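Local coordinates for protein lysine/ornithine decarboxylase (PDB 2PLJ) that catalyses the decarboxylation of lysine and ornithine, probably through a pyridoxal phosphate cofactor, and is captured here with a putrescine adduct of that cofactor, at residues 78-83 / 286-291; 101-106 / 122-127; 74-79 / 273-278. All blocks are in the same frame, centred on the assembly; numbering follows the deposited sequence.

Contact 1: 78-83 / 286-291. With P3T ((4-{[(4-aminobutyl)amino]methyl}-5-hydroxy-6-methylpyridin-3-yl)methyl dihydrogen phosphate), chain D.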
loop_
_atom_site.group_PDB
_atom_site.type_symbol
_atom_site.label_atom_id
_atom_site.label_comp_id
_atom_site.label_asym_id
_atom_site.label_seq_id
_atom_site.Cartn_x
_atom_site.Cartn_y
_atom_site.Cartn_z
ATOM N N ASN A 78 -10.093 -35.244 -3.801
ATOM C CA ASN A 78 -8.826 -35.895 -3.464
ATOM C C ASN A 78 -7.629 -34.952 -3.520
ATOM O O ASN A 78 -6.533 -35.367 -3.875
ATOM C CB ASN A 78 -8.577 -37.112 -4.374
ATOM C CG ASN A 78 -9.671 -38.124 -4.257
ATOM O OD1 ASN A 78 -10.334 -38.451 -5.241
ATOM N ND2 ASN A 78 -9.916 -38.593 -3.031
ATOM N N VAL A 79 -7.863 -33.676 -3.239
ATOM C CA VAL A 79 -6.783 -32.697 -3.085
ATOM C C VAL A 79 -6.989 -31.988 -1.741
ATOM O O VAL A 79 -8.086 -31.475 -1.466
ATOM C CB VAL A 79 -6.795 -31.650 -4.251
ATOM C CG1 VAL A 79 -5.805 -30.506 -4.003
ATOM C CG2 VAL A 79 -6.567 -32.366 -5.602
ATOM N N THR A 80 -5.961 -31.993 -0.902
ATOM C CA THR A 80 -6.020 -31.337 0.401
ATOM C C THR A 80 -5.852 -29.833 0.140
ATOM O O THR A 80 -4.838 -29.403 -0.439
ATOM C CB THR A 80 -4.939 -31.876 1.363
ATOM O OG1 THR A 80 -5.137 -33.296 1.535
ATOM C CG2 THR A 80 -5.037 -31.186 2.749
ATOM N N LEU A 81 -6.849 -29.060 0.583
ATOM C CA LEU A 81 -6.840 -27.619 0.330
ATOM C C LEU A 81 -6.253 -26.843 1.505
ATOM O O LEU A 81 -6.829 -26.809 2.607
ATOM C CB LEU A 81 -8.261 -27.128 0.019
ATOM C CG LEU A 81 -8.972 -27.852 -1.133
ATOM C CD1 LEU A 81 -10.428 -27.362 -1.293
ATOM C CD2 LEU A 81 -8.165 -27.729 -2.440
ATOM N N HIS A 82 -5.109 -26.230 1.245
ATOM C CA HIS A 82 -4.426 -25.390 2.221
ATOM C C HIS A 82 -4.742 -23.927 1.931
ATOM O O HIS A 82 -4.151 -23.326 1.028
ATOM C CB HIS A 82 -2.909 -25.647 2.125
ATOM C CG HIS A 82 -2.473 -26.938 2.768
ATOM N ND1 HIS A 82 -2.656 -28.171 2.182
ATOM C CD2 HIS A 82 -1.856 -27.176 3.955
ATOM C CE1 HIS A 82 -2.163 -29.118 2.971
ATOM N NE2 HIS A 82 -1.696 -28.543 4.065
ATOM N N TYR A 83 -5.652 -23.345 2.700
ATOM C CA TYR A 83 -5.962 -21.901 2.491
ATOM C C TYR A 83 -4.727 -20.999 2.683
ATOM O O TYR A 83 -4.092 -21.041 3.738
ATOM C CB TYR A 83 -7.067 -21.489 3.479
ATOM C CG TYR A 83 -7.342 -19.999 3.411
ATOM C CD1 TYR A 83 -7.779 -19.407 2.224
ATOM C CD2 TYR A 83 -7.151 -19.181 4.530
ATOM C CE1 TYR A 83 -8.064 -18.028 2.173
ATOM C CE2 TYR A 83 -7.417 -17.799 4.486
ATOM C CZ TYR A 83 -7.854 -17.235 3.292
ATOM O OH TYR A 83 -8.143 -15.882 3.240
ATOM N N HIS A 286 0.097 -38.111 -3.100
ATOM C CA HIS A 286 -1.086 -37.347 -2.792
ATOM C C HIS A 286 -0.873 -35.889 -3.091
ATOM O O HIS A 286 0.269 -35.397 -3.222
ATOM C CB HIS A 286 -1.529 -37.562 -1.372
ATOM C CG HIS A 286 -0.700 -36.842 -0.371
ATOM N ND1 HIS A 286 0.555 -37.270 -0.002
ATOM C CD2 HIS A 286 -0.978 -35.762 0.391
ATOM C CE1 HIS A 286 1.029 -36.462 0.933
ATOM N NE2 HIS A 286 0.124 -35.529 1.177
ATOM N N VAL A 287 -1.996 -35.199 -3.222
ATOM C CA VAL A 287 -1.988 -33.918 -3.872
ATOM C C VAL A 287 -2.535 -32.862 -2.912
ATOM O O VAL A 287 -3.518 -33.108 -2.222
ATOM C CB VAL A 287 -2.800 -33.957 -5.186
ATOM C CG1 VAL A 287 -2.743 -32.593 -5.912
ATOM C CG2 VAL A 287 -2.267 -35.085 -6.106
ATOM N N LEU A 288 -1.877 -31.702 -2.915
ATOM C CA LEU A 288 -2.252 -30.505 -2.114
ATOM C C LEU A 288 -2.517 -29.338 -3.060
ATOM O O LEU A 288 -2.000 -29.310 -4.198
ATOM C CB LEU A 288 -1.083 -30.043 -1.196
ATOM C CG LEU A 288 -0.242 -31.031 -0.398
ATOM C CD1 LEU A 288 0.745 -30.333 0.467
ATOM C CD2 LEU A 288 -1.175 -31.972 0.470
ATOM N N ALA A 289 -3.294 -28.346 -2.608
ATOM C CA ALA A 289 -3.318 -27.059 -3.315
ATOM C C ALA A 289 -3.319 -25.962 -2.280
ATOM O O ALA A 289 -3.551 -26.234 -1.083
ATOM C CB ALA A 289 -4.544 -26.926 -4.213
ATOM N N GLU A 290 -3.122 -24.732 -2.748
ATOM C CA GLU A 290 -2.913 -23.562 -1.876
ATOM C C GLU A 290 -3.860 -22.416 -2.296
ATOM O O GLU A 290 -3.391 -21.292 -2.607
ATOM C CB GLU A 290 -1.456 -23.065 -1.984
ATOM C CG GLU A 290 -0.374 -24.049 -1.512
ATOM C CD GLU A 290 1.029 -23.714 -2.052
ATOM O OE1 GLU A 290 1.992 -24.427 -1.684
ATOM O OE2 GLU A 290 1.199 -22.737 -2.827
ATOM N N PRO A 291 -5.184 -22.679 -2.318
ATOM C CA PRO A 291 -6.081 -21.644 -2.824
ATOM C C PRO A 291 -6.124 -20.456 -1.843
ATOM O O PRO A 291 -6.156 -20.653 -0.613
ATOM C CB PRO A 291 -7.447 -22.352 -2.887
ATOM C CG PRO A 291 -7.365 -23.433 -1.767
ATOM C CD PRO A 291 -5.902 -23.877 -1.826
HETATM O OAE P3T D . -5.110 -18.632 -4.942
HETATM P PAU P3T D . -4.295 -17.277 -5.106
HETATM O OAF P3T D . -4.787 -16.205 -4.022
HETATM O OAC P3T D . -4.291 -16.696 -6.508
HETATM O OAP P3T D . -2.741 -17.492 -4.707
HETATM C CAM P3T D . -2.426 -17.942 -3.322
HETATM C CAS P3T D . -0.931 -18.290 -3.340
HETATM C CAH P3T D . -0.669 -19.655 -3.165
HETATM N NAO P3T D . 0.590 -20.094 -3.175
HETATM C CAQ P3T D . 1.624 -19.286 -3.381
HETATM C CAA P3T D . 3.053 -19.884 -3.413
HETATM C CAR P3T D . 1.430 -17.906 -3.597
HETATM O OAD P3T D . 2.497 -17.116 -3.789
HETATM C CAT P3T D . 0.118 -17.386 -3.592
HETATM C CAG P3T D . -0.085 -15.980 -3.748
HETATM N NAN P3T D . 0.828 -15.249 -4.371
HETATM C CAL P3T D . 0.792 -13.766 -4.586
HETATM C CAK P3T D . -0.557 -13.271 -5.131
HETATM C CAJ P3T D . -0.443 -11.715 -5.203
HETATM C CAI P3T D . -1.740 -11.094 -5.732
HETATM N NAB P3T D . -1.589 -9.646 -6.012
HETATM O O HOH W 1 -4.379 -36.719 -3.361
HETATM O O HOH W 2 -4.021 -34.931 -0.333
#

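Contact 2: 101-106 / 122-127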
loop_
_atom_site.group_PDB
_atom_site.type_symbol
_atom_site.label_atom_id
_atom_site.label_comp_id
_atom_site.label_asym_id
_atom_site.label_seq_id
_atom_site.Cartn_x
_atom_site.Cartn_y
_atom_site.Cartn_z
ATOM N N GLY A 101 -12.892 -27.981 7.955
ATOM C CA GLY A 101 -11.973 -29.092 7.665
ATOM C C GLY A 101 -10.766 -28.701 6.806
ATOM O O GLY A 101 -9.985 -29.577 6.386
ATOM N N ALA A 102 -10.586 -27.400 6.587
ATOM C CA ALA A 102 -9.509 -26.903 5.742
ATOM C C ALA A 102 -8.148 -27.087 6.392
ATOM O O ALA A 102 -8.052 -27.190 7.613
ATOM C CB ALA A 102 -9.695 -25.410 5.418
ATOM N N SER A 103 -7.107 -27.095 5.552
ATOM C CA SER A 103 -5.733 -26.943 6.024
ATOM C C SER A 103 -5.277 -25.505 5.642
ATOM O O SER A 103 -6.099 -24.700 5.130
ATOM C CB SER A 103 -4.837 -28.019 5.390
ATOM O OG SER A 103 -5.255 -29.317 5.803
ATOM N N PHE A 104 -4.004 -25.180 5.906
ATOM C CA PHE A 104 -3.527 -23.771 5.776
ATOM C C PHE A 104 -2.140 -23.713 5.179
ATOM O O PHE A 104 -1.315 -24.619 5.371
ATOM C CB PHE A 104 -3.567 -23.095 7.154
ATOM C CG PHE A 104 -4.961 -23.021 7.706
ATOM C CD1 PHE A 104 -5.840 -22.020 7.275
ATOM C CD2 PHE A 104 -5.435 -24.042 8.532
ATOM C CE1 PHE A 104 -7.173 -21.982 7.750
ATOM C CE2 PHE A 104 -6.764 -24.025 8.995
ATOM C CZ PHE A 104 -7.629 -22.985 8.597
ATOM N N ASP A 105 -1.924 -22.631 4.461
ATOM C CA ASP A 105 -0.683 -22.318 3.788
ATOM C C ASP A 105 -0.189 -21.003 4.391
ATOM O O ASP A 105 -0.880 -19.978 4.315
ATOM C CB ASP A 105 -0.943 -22.163 2.299
ATOM C CG ASP A 105 0.238 -21.576 1.559
ATOM O OD1 ASP A 105 1.382 -21.811 2.031
ATOM O OD2 ASP A 105 0.026 -20.941 0.493
ATOM N N LEU A 106 0.981 -21.071 5.026
ATOM C CA LEU A 106 1.613 -19.977 5.788
ATOM C C LEU A 106 2.863 -19.481 5.039
ATOM O O LEU A 106 3.554 -20.257 4.413
ATOM C CB LEU A 106 2.072 -20.502 7.169
ATOM C CG LEU A 106 1.048 -21.331 7.955
ATOM C CD1 LEU A 106 1.702 -21.741 9.268
ATOM C CD2 LEU A 106 -0.259 -20.549 8.170
ATOM N N ALA A 122 -0.669 -27.666 14.161
ATOM C CA ALA A 122 0.438 -27.435 13.222
ATOM C C ALA A 122 0.443 -28.457 12.078
ATOM O O ALA A 122 0.943 -28.169 10.979
ATOM C CB ALA A 122 1.772 -27.476 13.963
ATOM N N ASP A 123 -0.091 -29.655 12.335
ATOM C CA ASP A 123 -0.100 -30.694 11.293
ATOM C C ASP A 123 -1.028 -30.365 10.119
ATOM O O ASP A 123 -0.989 -31.042 9.062
ATOM C CB ASP A 123 -0.363 -32.086 11.876
ATOM C CG ASP A 123 -1.755 -32.260 12.464
ATOM O OD1 ASP A 123 -2.614 -31.361 12.387
ATOM O OD2 ASP A 123 -1.992 -33.355 13.038
ATOM N N LEU A 124 -1.844 -29.322 10.283
ATOM C CA LEU A 124 -2.694 -28.854 9.179
ATOM C C LEU A 124 -2.033 -27.758 8.338
ATOM O O LEU A 124 -2.677 -27.195 7.445
ATOM C CB LEU A 124 -4.049 -28.323 9.705
ATOM C CG LEU A 124 -4.974 -29.343 10.381
ATOM C CD1 LEU A 124 -6.275 -28.621 10.783
ATOM C CD2 LEU A 124 -5.278 -30.497 9.486
ATOM N N THR A 125 -0.766 -27.484 8.619
ATOM C CA THR A 125 -0.091 -26.325 8.029
ATOM C C THR A 125 1.130 -26.722 7.220
ATOM O O THR A 125 1.793 -27.753 7.474
ATOM C CB THR A 125 0.302 -25.248 9.085
ATOM O OG1 THR A 125 1.434 -25.681 9.853
ATOM C CG2 THR A 125 -0.894 -24.891 10.026
ATOM N N ILE A 126 1.393 -25.895 6.216
ATOM C CA ILE A 126 2.648 -25.954 5.475
ATOM C C ILE A 126 3.186 -24.517 5.372
ATOM O O ILE A 126 2.402 -23.546 5.336
ATOM C CB ILE A 126 2.506 -26.570 4.048
ATOM C CG1 ILE A 126 1.523 -25.779 3.171
ATOM C CG2 ILE A 126 2.089 -28.060 4.132
ATOM C CD1 ILE A 126 1.410 -26.325 1.719
ATOM N N HIS A 127 4.508 -24.373 5.318
ATOM C CA HIS A 127 5.117 -23.035 5.191
ATOM C C HIS A 127 5.688 -22.967 3.773
ATOM O O HIS A 127 6.430 -23.851 3.365
ATOM C CB HIS A 127 6.203 -22.870 6.270
ATOM C CG HIS A 127 6.715 -21.476 6.399
ATOM N ND1 HIS A 127 7.447 -20.850 5.400
ATOM C CD2 HIS A 127 6.647 -20.603 7.431
ATOM C CE1 HIS A 127 7.774 -19.636 5.812
ATOM N NE2 HIS A 127 7.343 -19.484 7.054
#

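Contact 3: 74-79 / 273-278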
loop_
_atom_site.group_PDB
_atom_site.type_symbol
_atom_site.label_atom_id
_atom_site.label_comp_id
_atom_site.label_asym_id
_atom_site.label_seq_id
_atom_site.Cartn_x
_atom_site.Cartn_y
_atom_site.Cartn_z
ATOM N N ASN A 74 -15.377 -29.733 -4.080
ATOM C CA ASN A 74 -16.146 -30.546 -5.008
ATOM C C ASN A 74 -15.549 -30.571 -6.421
ATOM O O ASN A 74 -15.653 -31.582 -7.134
ATOM C CB ASN A 74 -17.629 -30.152 -5.000
ATOM C CG ASN A 74 -18.525 -31.341 -5.329
ATOM O OD1 ASN A 74 -18.691 -31.706 -6.496
ATOM N ND2 ASN A 74 -19.043 -32.003 -4.289
ATOM N N ALA A 75 -14.898 -29.472 -6.803
ATOM C CA ALA A 75 -14.234 -29.330 -8.109
ATOM C C ALA A 75 -12.903 -30.110 -8.176
ATOM O O ALA A 75 -12.476 -30.557 -9.259
ATOM C CB ALA A 75 -13.997 -27.849 -8.430
ATOM N N LEU A 76 -12.272 -30.301 -7.024
ATOM C CA LEU A 76 -10.934 -30.892 -6.950
ATOM C C LEU A 76 -10.937 -31.960 -5.884
ATOM O O LEU A 76 -10.378 -31.772 -4.785
ATOM C CB LEU A 76 -9.872 -29.839 -6.604
ATOM C CG LEU A 76 -9.189 -28.934 -7.595
ATOM C CD1 LEU A 76 -8.288 -27.995 -6.757
ATOM C CD2 LEU A 76 -8.376 -29.702 -8.665
ATOM N N PRO A 77 -11.591 -33.086 -6.192
ATOM C CA PRO A 77 -11.698 -34.118 -5.200
ATOM C C PRO A 77 -10.324 -34.742 -4.998
ATOM O O PRO A 77 -9.495 -34.719 -5.913
ATOM C CB PRO A 77 -12.692 -35.109 -5.820
ATOM C CG PRO A 77 -12.578 -34.907 -7.282
ATOM C CD PRO A 77 -12.287 -33.427 -7.447
ATOM N N ASN A 78 -10.093 -35.244 -3.801
ATOM C CA ASN A 78 -8.826 -35.895 -3.464
ATOM C C ASN A 78 -7.629 -34.952 -3.520
ATOM O O ASN A 78 -6.533 -35.367 -3.875
ATOM C CB ASN A 78 -8.577 -37.112 -4.374
ATOM C CG ASN A 78 -9.671 -38.124 -4.257
ATOM O OD1 ASN A 78 -10.334 -38.451 -5.241
ATOM N ND2 ASN A 78 -9.916 -38.593 -3.031
ATOM N N VAL A 79 -7.863 -33.676 -3.239
ATOM C CA VAL A 79 -6.783 -32.697 -3.085
ATOM C C VAL A 79 -6.989 -31.988 -1.741
ATOM O O VAL A 79 -8.086 -31.475 -1.466
ATOM C CB VAL A 79 -6.795 -31.650 -4.251
ATOM C CG1 VAL A 79 -5.805 -30.506 -4.003
ATOM C CG2 VAL A 79 -6.567 -32.366 -5.602
ATOM N N PRO A 273 -9.777 -30.565 -16.444
ATOM C CA PRO A 273 -8.484 -31.004 -17.030
ATOM C C PRO A 273 -7.389 -31.189 -15.997
ATOM O O PRO A 273 -6.493 -32.010 -16.195
ATOM C CB PRO A 273 -8.104 -29.875 -18.010
ATOM C CG PRO A 273 -8.999 -28.746 -17.729
ATOM C CD PRO A 273 -10.176 -29.225 -16.920
ATOM N N ILE A 274 -7.478 -30.441 -14.896
ATOM C CA ILE A 274 -6.550 -30.601 -13.774
ATOM C C ILE A 274 -6.707 -32.010 -13.180
ATOM O O ILE A 274 -5.720 -32.767 -13.060
ATOM C CB ILE A 274 -6.782 -29.517 -12.676
ATOM C CG1 ILE A 274 -6.671 -28.096 -13.285
ATOM C CG2 ILE A 274 -5.782 -29.720 -11.558
ATOM C CD1 ILE A 274 -6.795 -26.957 -12.271
ATOM N N ASN A 275 -7.941 -32.369 -12.827
ATOM C CA ASN A 275 -8.239 -33.701 -12.323
ATOM C C ASN A 275 -7.731 -34.816 -13.242
ATOM O O ASN A 275 -7.227 -35.835 -12.771
ATOM C CB ASN A 275 -9.749 -33.860 -12.089
ATOM C CG ASN A 275 -10.248 -33.000 -10.925
ATOM O OD1 ASN A 275 -11.405 -32.549 -10.916
ATOM N ND2 ASN A 275 -9.376 -32.768 -9.948
ATOM N N GLU A 276 -7.864 -34.606 -14.547
ATOM C CA GLU A 276 -7.396 -35.596 -15.525
ATOM C C GLU A 276 -5.886 -35.760 -15.494
ATOM O O GLU A 276 -5.389 -36.887 -15.514
ATOM C CB GLU A 276 -7.854 -35.207 -16.918
ATOM C CG GLU A 276 -9.350 -35.253 -17.089
ATOM C CD GLU A 276 -9.792 -34.714 -18.445
ATOM O OE1 GLU A 276 -9.168 -35.084 -19.469
ATOM O OE2 GLU A 276 -10.753 -33.907 -18.470
ATOM N N ALA A 277 -5.167 -34.638 -15.443
ATOM C CA ALA A 277 -3.697 -34.668 -15.365
ATOM C C ALA A 277 -3.222 -35.353 -14.075
ATOM O O ALA A 277 -2.285 -36.150 -14.084
ATOM C CB ALA A 277 -3.113 -33.272 -15.513
ATOM N N LEU A 278 -3.926 -35.080 -12.979
ATOM C CA LEU A 278 -3.578 -35.648 -11.685
ATOM C C LEU A 278 -3.741 -37.149 -11.649
ATOM O O LEU A 278 -2.974 -37.856 -10.972
ATOM C CB LEU A 278 -4.455 -35.010 -10.590
ATOM C CG LEU A 278 -4.145 -33.541 -10.270
ATOM C CD1 LEU A 278 -5.143 -33.006 -9.242
ATOM C CD2 LEU A 278 -2.714 -33.392 -9.734
#

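Contact 1: 78-83 / 286-291
Thr80 and Leu288 lie side by side in two parallel strands whose short axes diverge by 27°. Hydrogen bonds run from Thr80 N to Val287 O, from Ala289 N to Thr80 O and, at 2.8 Å, from His82 N to Ala289 O. On the face carrying Leu81 and Ala289, Val79 turns CG1 anti to its backbone N (chi1 172°), which brings that methyl to 3.8 Å from Ala289 CB, while Val79 CG2 meets Val287 CG1. Leu81 CD2 also touches Ala289 CB, and the Leu81 side chain packs against Leu72 of helix 62-75, so this is the outer, helix-covered face. These are the first and last strands of the beta/alpha barrel, and their pairing closes it. On the inner face the Leu288 CD2 methyl meets Thr80 CB at 3.9 Å and reaches the His82 ring obliquely. A water bonded to Thr80 OG1 also donates to Val287 O, giving that carbonyl a second partner. Beyond the last bridge, Pro291 CD rests 3.4 Å from His82 O. The extended Glu290 side chain leads off to the ligand, its OE2 2.7 Å from the pyridine nitrogen NAO of P3T, as in other pyridoxal phosphate enzymes of this barrel fold.

Contact 2: 101-106 / 122-127
Leu106 lays its side chain over the backbone and side chain of the neighbouring strand, and can be traced outward atom by atom. Its CB sits 3.6 Å from Ile126 O, the carbonyl that also accepts a hydrogen bond from Leu106 N. CG, held beside the backbone N (chi1 -47°), stays close to that oxygen, at 3.7 Å, and begins to approach Thr125. At the tip, the CD1 methyl rests 3.8 Å from Thr125 CB, with Thr125 OG1 and CG2 slightly farther. The strands run parallel, 17° apart, stitched by Phe104 N to Leu124 O, Ile126 N to Phe104 O and Leu106 N to Ile126 O; the last is nearly straight, with 166° at the hydrogen. They are the two strands of the beta-alpha-beta unit joined through helix 109-117. Leu106 O lies 3.9 Å above one face of the His127 ring, offset toward its rim. Next to the strand start, Thr125 OG1 donates to Ala122 O (2.8 Å), which Thr125 N also uses, so two bonds grip one carbonyl where the short 3-10 turn becomes strand. Asp105, on the opposite face from Leu106, passes obliquely by Ile126 CG1, while its OD1 is hydrogen-bonded to Thr128 OG1. Since Asp105 also touches P3T, this is consistent with the strand pairing placing the carboxylate at the cofactor pocket and the bond with Thr128 helping to limit its rotation.

Contact 3: 74-79 / 273-278
Leu76 extends its CD2 methyl toward helix 267-278, where it meets Ile274 CG2 at 3.9 Å and overlaps the terminal amide of Asn275. Its CG stands beside the backbone N (chi1 -84°) and the chain is extended beyond it, a shape that turns the branched end toward the helix although the first bond of the side chain runs across the interface. The closest pair of CA atoms is again Leu76 with Asn275, 6.6 Å apart; no backbone-to-backbone contact is made, side chains meet each other and, at Ala75, a backbone carbonyl, and the total buried surface is a modest 199 Å². Asn275 comes from the helix side: its first bond points toward the 74-79 segment, and its amide lies among the Ala75 carbonyl, the body of Leu76 and the CD atom of the Pro77 ring, whose side chain it crosses at about a right angle. A turn along the helix, Leu278 CD1 reaches Val79 CG2 at 4.0 Å, the two side chains again crossing almost perpendicularly. The helical repeat that lines up Ile274 and Leu278 is confirmed by the bond from Leu278 N to Ile274 O, 2.9 Å. On the partner side, Leu76 to Val79 form a type II beta turn, with Asn78 at positive phi (64°), and this turn reverses the chain between helix and strand. The contact therefore packs the end of helix 62-75 and its turn against helix 267-278 on the outside of the barrel, with helix 223-241 covering Ile274 from beyond and Val287 of strand 286-289 touching Leu278.

Overall arrangement
The three contacts fall within one beta/alpha barrel. Contact 1 pairs strand 79-84 with strand 286-289, and contact 2 continues the same parallel sheet through strands 103-106 and 125-127; their centres are 10 Å apart, and strands 79-84 and 103-106 are direct neighbours, as the 2.8 Å approach of Tyr83 O to Asp105 N shows. Contact 3 shares Asn78 and Val79 with contact 1, also 10 Å from it; contacts 2 and 3 lie 20 Å apart without touching. Along the chain, contacts 3 and 1 start together, both segments of contact 2 follow, and about 150 residues later come 273-278, then 286-291. Contact 1 closes the barrel's strands, contact 3 packs the helix layer outside, and contacts 1 and 2 supply pocket residues.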